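Local atomic coordinates of 2-oxoglutarate dehydrogenase E2 component (PDB entry 2EQ7), a protein that probably docks lipoamide dehydrogenase (E3) onto the dihydrolipoamide succinyltransferase (E2) core through its peripheral subunit-binding domain. Residues C[1-6]-C[28-33]; C[8-13]-C[32-37]. One frame throughout, in Å; residues are numbered along the deposited sequence.

Contact 1: C[1-6]-C[28-33]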
# COMPACT_ATOMS: atom_id res chain seq x y z
N LEU C 1 -10.59 12.43 20.60
CA LEU C 1 -11.80 13.22 20.23
C LEU C 1 -11.62 13.97 18.92
O LEU C 1 -12.44 13.85 18.01
CB LEU C 1 -12.13 14.22 21.35
CG LEU C 1 -13.23 15.25 21.04
CD1 LEU C 1 -14.52 14.53 20.70
CD2 LEU C 1 -13.42 16.17 22.23
N ALA C 2 -10.54 14.74 18.83
CA ALA C 2 -10.26 15.52 17.63
C ALA C 2 -9.13 14.92 16.81
O ALA C 2 -8.58 13.87 17.15
CB ALA C 2 -9.92 16.96 18.02
N MET C 3 -8.78 15.59 15.72
CA MET C 3 -7.71 15.14 14.85
C MET C 3 -6.37 15.58 15.45
O MET C 3 -6.27 16.64 16.06
CB MET C 3 -7.87 15.74 13.45
CG MET C 3 -9.12 15.30 12.71
SD MET C 3 -9.15 13.51 12.46
CE MET C 3 -8.28 13.37 10.89
N PRO C 4 -5.33 14.74 15.30
CA PRO C 4 -3.98 15.00 15.82
C PRO C 4 -3.43 16.41 15.59
O PRO C 4 -2.79 16.98 16.47
CB PRO C 4 -3.15 13.93 15.14
CG PRO C 4 -4.10 12.78 15.10
CD PRO C 4 -5.38 13.43 14.62
N ALA C 5 -3.66 16.97 14.40
CA ALA C 5 -3.17 18.31 14.10
C ALA C 5 -3.99 19.37 14.84
O ALA C 5 -3.48 20.45 15.16
CB ALA C 5 -3.22 18.57 12.59
N ALA C 6 -5.25 19.06 15.10
CA ALA C 6 -6.13 19.98 15.80
C ALA C 6 -5.67 20.10 17.25
O ALA C 6 -5.64 21.19 17.81
CB ALA C 6 -7.57 19.47 15.76
N ARG C 28 -15.32 14.76 15.71
CA ARG C 28 -13.89 15.05 15.61
C ARG C 28 -13.66 16.51 15.23
O ARG C 28 -14.26 17.02 14.28
CB ARG C 28 -13.23 14.15 14.58
CG ARG C 28 -13.39 12.66 14.85
CD ARG C 28 -12.81 11.83 13.72
NE ARG C 28 -13.02 10.40 13.94
CZ ARG C 28 -12.65 9.45 13.09
NH1 ARG C 28 -12.88 8.18 13.37
NH2 ARG C 28 -12.04 9.78 11.95
N ILE C 29 -12.77 17.17 15.97
CA ILE C 29 -12.45 18.57 15.70
C ILE C 29 -11.28 18.66 14.73
O ILE C 29 -10.18 18.19 15.02
CB ILE C 29 -12.08 19.31 17.01
CG1 ILE C 29 -13.28 19.33 17.96
CG2 ILE C 29 -11.63 20.73 16.69
CD1 ILE C 29 -13.00 20.00 19.29
N LEU C 30 -11.52 19.28 13.58
CA LEU C 30 -10.48 19.45 12.57
C LEU C 30 -9.65 20.68 12.94
O LEU C 30 -10.15 21.59 13.60
CB LEU C 30 -11.11 19.64 11.19
CG LEU C 30 -12.04 18.53 10.70
CD1 LEU C 30 -12.64 18.92 9.36
CD2 LEU C 30 -11.28 17.22 10.58
N LYS C 31 -8.40 20.70 12.50
CA LYS C 31 -7.52 21.83 12.80
C LYS C 31 -8.10 23.13 12.25
O LYS C 31 -7.77 24.22 12.72
CB LYS C 31 -6.13 21.60 12.20
CG LYS C 31 -6.11 21.45 10.70
CD LYS C 31 -4.71 21.16 10.18
CE LYS C 31 -3.75 22.31 10.42
NZ LYS C 31 -2.43 22.03 9.78
N GLU C 32 -8.97 23.02 11.25
CA GLU C 32 -9.60 24.19 10.65
C GLU C 32 -10.71 24.70 11.56
O GLU C 32 -11.11 25.86 11.48
CB GLU C 32 -10.16 23.85 9.27
CG GLU C 32 -11.31 22.86 9.28
CD GLU C 32 -11.80 22.52 7.89
OE1 GLU C 32 -12.80 21.79 7.77
OE2 GLU C 32 -11.17 22.97 6.90
N ASP C 33 -11.21 23.82 12.43
CA ASP C 33 -12.26 24.19 13.37
C ASP C 33 -11.67 25.02 14.50
O ASP C 33 -12.31 25.93 15.02
CB ASP C 33 -12.93 22.94 13.95
CG ASP C 33 -13.69 22.15 12.90
OD1 ASP C 33 -14.59 22.73 12.25
OD2 ASP C 33 -13.41 20.94 12.74
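M3 N gives its hydrogen to I29 O in a nearly straight bond (3.0 Å, 177° at the hydrogen), just where 1-6 turns from an extended lead-in into helix 4-12. The donor stands 32° out of the carbonyl plane of I29. A second, softer link precedes it: R28 CA lies 3.1 Å from L1 O in a CA-H...O contact. The same L1 oxygen also faces CB and CG of R28.

I29 O is a shared point, because the methyl groups of A2 and A6 both close on it, with A6 CB 3.0 Å away. A2 CB also presses on I29 CB at 3.3 Å, tighter than usual van der Waals contact. I29 itself packs on V20 and V34. M3 and L30 lie side by side and point the same way. M3 CG, anti to its carbonyl carbon (chi1 -64°), is the atom that meets L30 CD2 (3.6 Å).

This is the small helical fold of the E3-binding domain, in which the start of helix 4-12 is set against the start of helix 31-34. M3 and L30 are the N-cap residues of these helices. At the second start, L30 N donates to D33 OD2 (2.7 Å), using the anti lone pair of the carboxylate; D33 OD1 is hydrogen-bonded to T23 OG1.

K31 lays its CB against the backbone of A6 and its CD on A5 CB (3.8 Å). Its amine continues to acidic side chains of another protein chain. The R28 guanidinium forms a salt bridge with an acidic side chain of a second neighbouring protein chain.

Contact 2: C[8-13]-C[32-37]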
# COMPACT_ATOMS: atom_id res chain seq x y z
N ARG C 8 -2.71 19.62 18.28
CA ARG C 8 -1.42 20.30 18.26
C ARG C 8 -1.65 21.81 18.21
O ARG C 8 -0.94 22.58 18.86
CB ARG C 8 -0.61 19.84 17.04
CG ARG C 8 0.79 20.43 16.93
CD ARG C 8 0.78 21.86 16.40
NE ARG C 8 0.25 21.94 15.04
CZ ARG C 8 0.11 23.07 14.36
NH1 ARG C 8 0.47 24.23 14.90
NH2 ARG C 8 -0.38 23.05 13.13
N LEU C 9 -2.65 22.23 17.43
CA LEU C 9 -2.97 23.64 17.30
C LEU C 9 -3.59 24.20 18.57
O LEU C 9 -3.34 25.34 18.95
CB LEU C 9 -3.93 23.85 16.12
CG LEU C 9 -4.32 25.30 15.80
CD1 LEU C 9 -3.07 26.10 15.45
CD2 LEU C 9 -5.31 25.32 14.64
N MET C 10 -4.40 23.38 19.24
CA MET C 10 -5.06 23.80 20.48
C MET C 10 -4.07 23.92 21.63
O MET C 10 -4.17 24.84 22.44
CB MET C 10 -6.16 22.81 20.86
CG MET C 10 -7.35 22.79 19.91
SD MET C 10 -8.69 21.74 20.50
CE MET C 10 -8.20 20.15 19.82
N GLN C 11 -3.11 23.00 21.70
CA GLN C 11 -2.11 23.02 22.76
C GLN C 11 -1.20 24.24 22.67
O GLN C 11 -0.68 24.71 23.68
CB GLN C 11 -1.27 21.74 22.73
CG GLN C 11 -2.05 20.50 23.13
CD GLN C 11 -1.18 19.26 23.22
OE1 GLN C 11 -1.66 18.17 23.55
NE2 GLN C 11 0.10 19.41 22.91
N GLU C 12 -1.01 24.76 21.46
CA GLU C 12 -0.17 25.93 21.27
C GLU C 12 -0.91 27.21 21.63
O GLU C 12 -0.40 28.05 22.37
CB GLU C 12 0.31 26.02 19.82
CG GLU C 12 1.14 24.83 19.36
CD GLU C 12 1.81 25.07 18.02
OE1 GLU C 12 1.10 25.39 17.05
OE2 GLU C 12 3.05 24.92 17.94
N LYS C 13 -2.13 27.35 21.10
CA LYS C 13 -2.94 28.53 21.38
C LYS C 13 -3.68 28.39 22.70
O LYS C 13 -4.50 29.24 23.06
CB LYS C 13 -3.96 28.75 20.25
CG LYS C 13 -3.33 28.96 18.88
CD LYS C 13 -4.39 29.30 17.83
CE LYS C 13 -5.42 28.19 17.69
NZ LYS C 13 -6.48 28.54 16.71
N GLU C 32 -8.97 23.02 11.25
CA GLU C 32 -9.60 24.19 10.65
C GLU C 32 -10.71 24.70 11.56
O GLU C 32 -11.11 25.86 11.48
CB GLU C 32 -10.16 23.85 9.27
CG GLU C 32 -11.31 22.86 9.28
CD GLU C 32 -11.80 22.52 7.89
OE1 GLU C 32 -12.80 21.79 7.77
OE2 GLU C 32 -11.17 22.97 6.90
N ASP C 33 -11.21 23.82 12.43
CA ASP C 33 -12.26 24.19 13.37
C ASP C 33 -11.67 25.02 14.50
O ASP C 33 -12.31 25.93 15.02
CB ASP C 33 -12.93 22.94 13.95
CG ASP C 33 -13.69 22.15 12.90
OD1 ASP C 33 -14.59 22.73 12.25
OD2 ASP C 33 -13.41 20.94 12.74
N VAL C 34 -10.43 24.69 14.87
CA VAL C 34 -9.73 25.39 15.94
C VAL C 34 -9.39 26.81 15.49
O VAL C 34 -9.70 27.78 16.18
CB VAL C 34 -8.43 24.66 16.33
CG1 VAL C 34 -7.74 25.40 17.47
CG2 VAL C 34 -8.74 23.23 16.72
N MET C 35 -8.74 26.92 14.33
CA MET C 35 -8.36 28.22 13.80
C MET C 35 -9.61 29.03 13.47
O MET C 35 -9.53 30.23 13.18
CB MET C 35 -7.50 28.05 12.55
CG MET C 35 -8.15 27.26 11.43
SD MET C 35 -7.08 27.10 9.98
CE MET C 35 -7.62 28.49 8.99
N ARG C 36 -10.76 28.37 13.51
CA ARG C 36 -12.03 29.02 13.23
C ARG C 36 -12.49 29.80 14.46
O ARG C 36 -13.19 30.80 14.35
CB ARG C 36 -13.09 27.97 12.87
CG ARG C 36 -14.46 28.54 12.55
CD ARG C 36 -15.46 27.43 12.34
NE ARG C 36 -15.61 26.61 13.54
CZ ARG C 36 -16.33 25.49 13.60
NH1 ARG C 36 -16.97 25.05 12.52
NH2 ARG C 36 -16.41 24.81 14.73
N HIS C 37 -12.08 29.32 15.63
CA HIS C 37 -12.43 29.96 16.89
C HIS C 37 -11.30 30.88 17.36
O HIS C 37 -11.55 32.09 17.49
CB HIS C 37 -12.72 28.91 17.95
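V34 is met by L9 and M10 of helix 4-12 and by K13 just after it, and apolar packing makes up most of the contact. L9 CD2 reaches V34 CB at 3.6 Å, and the two side chains slide past each other in opposite directions. With CG anti to the backbone N (chi1 -177°), L9 sets CG 3.8 Å from V34 CG1. L9 CD2 also touches M35 CB, at 4.1 Å. M10 comes across V34 at about a right angle. Its CG rests on both valine methyls, nearest to CG2 at 3.5 Å, and its SD approaches CG2. Beyond the pair, M10 packs on V15 and V34 on I29. An alanine in place of L9 would probably leave a gap beside V34 CB and CG1 and lose the touch on M35 CB.

The packing joins the C-terminal half of helix 4-12 to V34 of helix 31-34 and the turn that follows, within this two-helix peripheral subunit-binding domain.

The polar link across the contact is weak. K13 NZ gives a weak hydrogen bond to V34 O (3.4 Å), and K13 CE lies on V34 CG1 at 3.6 Å. V34 O also accepts a hydrogen bond from H37 N (2.9 Å), within the type I turn from V34 to H37.

R8 and E12 form a salt bridge within helix 4-12, modelled doubtfully short. R8 NH2 pairs with an acidic side chain of another protein chain.

From the N terminus, the chain runs through 1-6 into helix 4-12, which contributes to the first segment of each contact. A long connection, mostly loop, then leads to 28-33 and helix 31-34. Contact 1 closes the wider loop, from the chain start to the entry of the second helix. Contact 2 starts later and ends later, so the two loops overlap and cross. They share E32 and D33, and their centres are about 8 Å apart. Contact 1 ties the helix starts together, and contact 2 ties the later parts. Packing joins them: I29 CG2 and A6 O both meet V34 CG2, while K31 O meets L9 CD2.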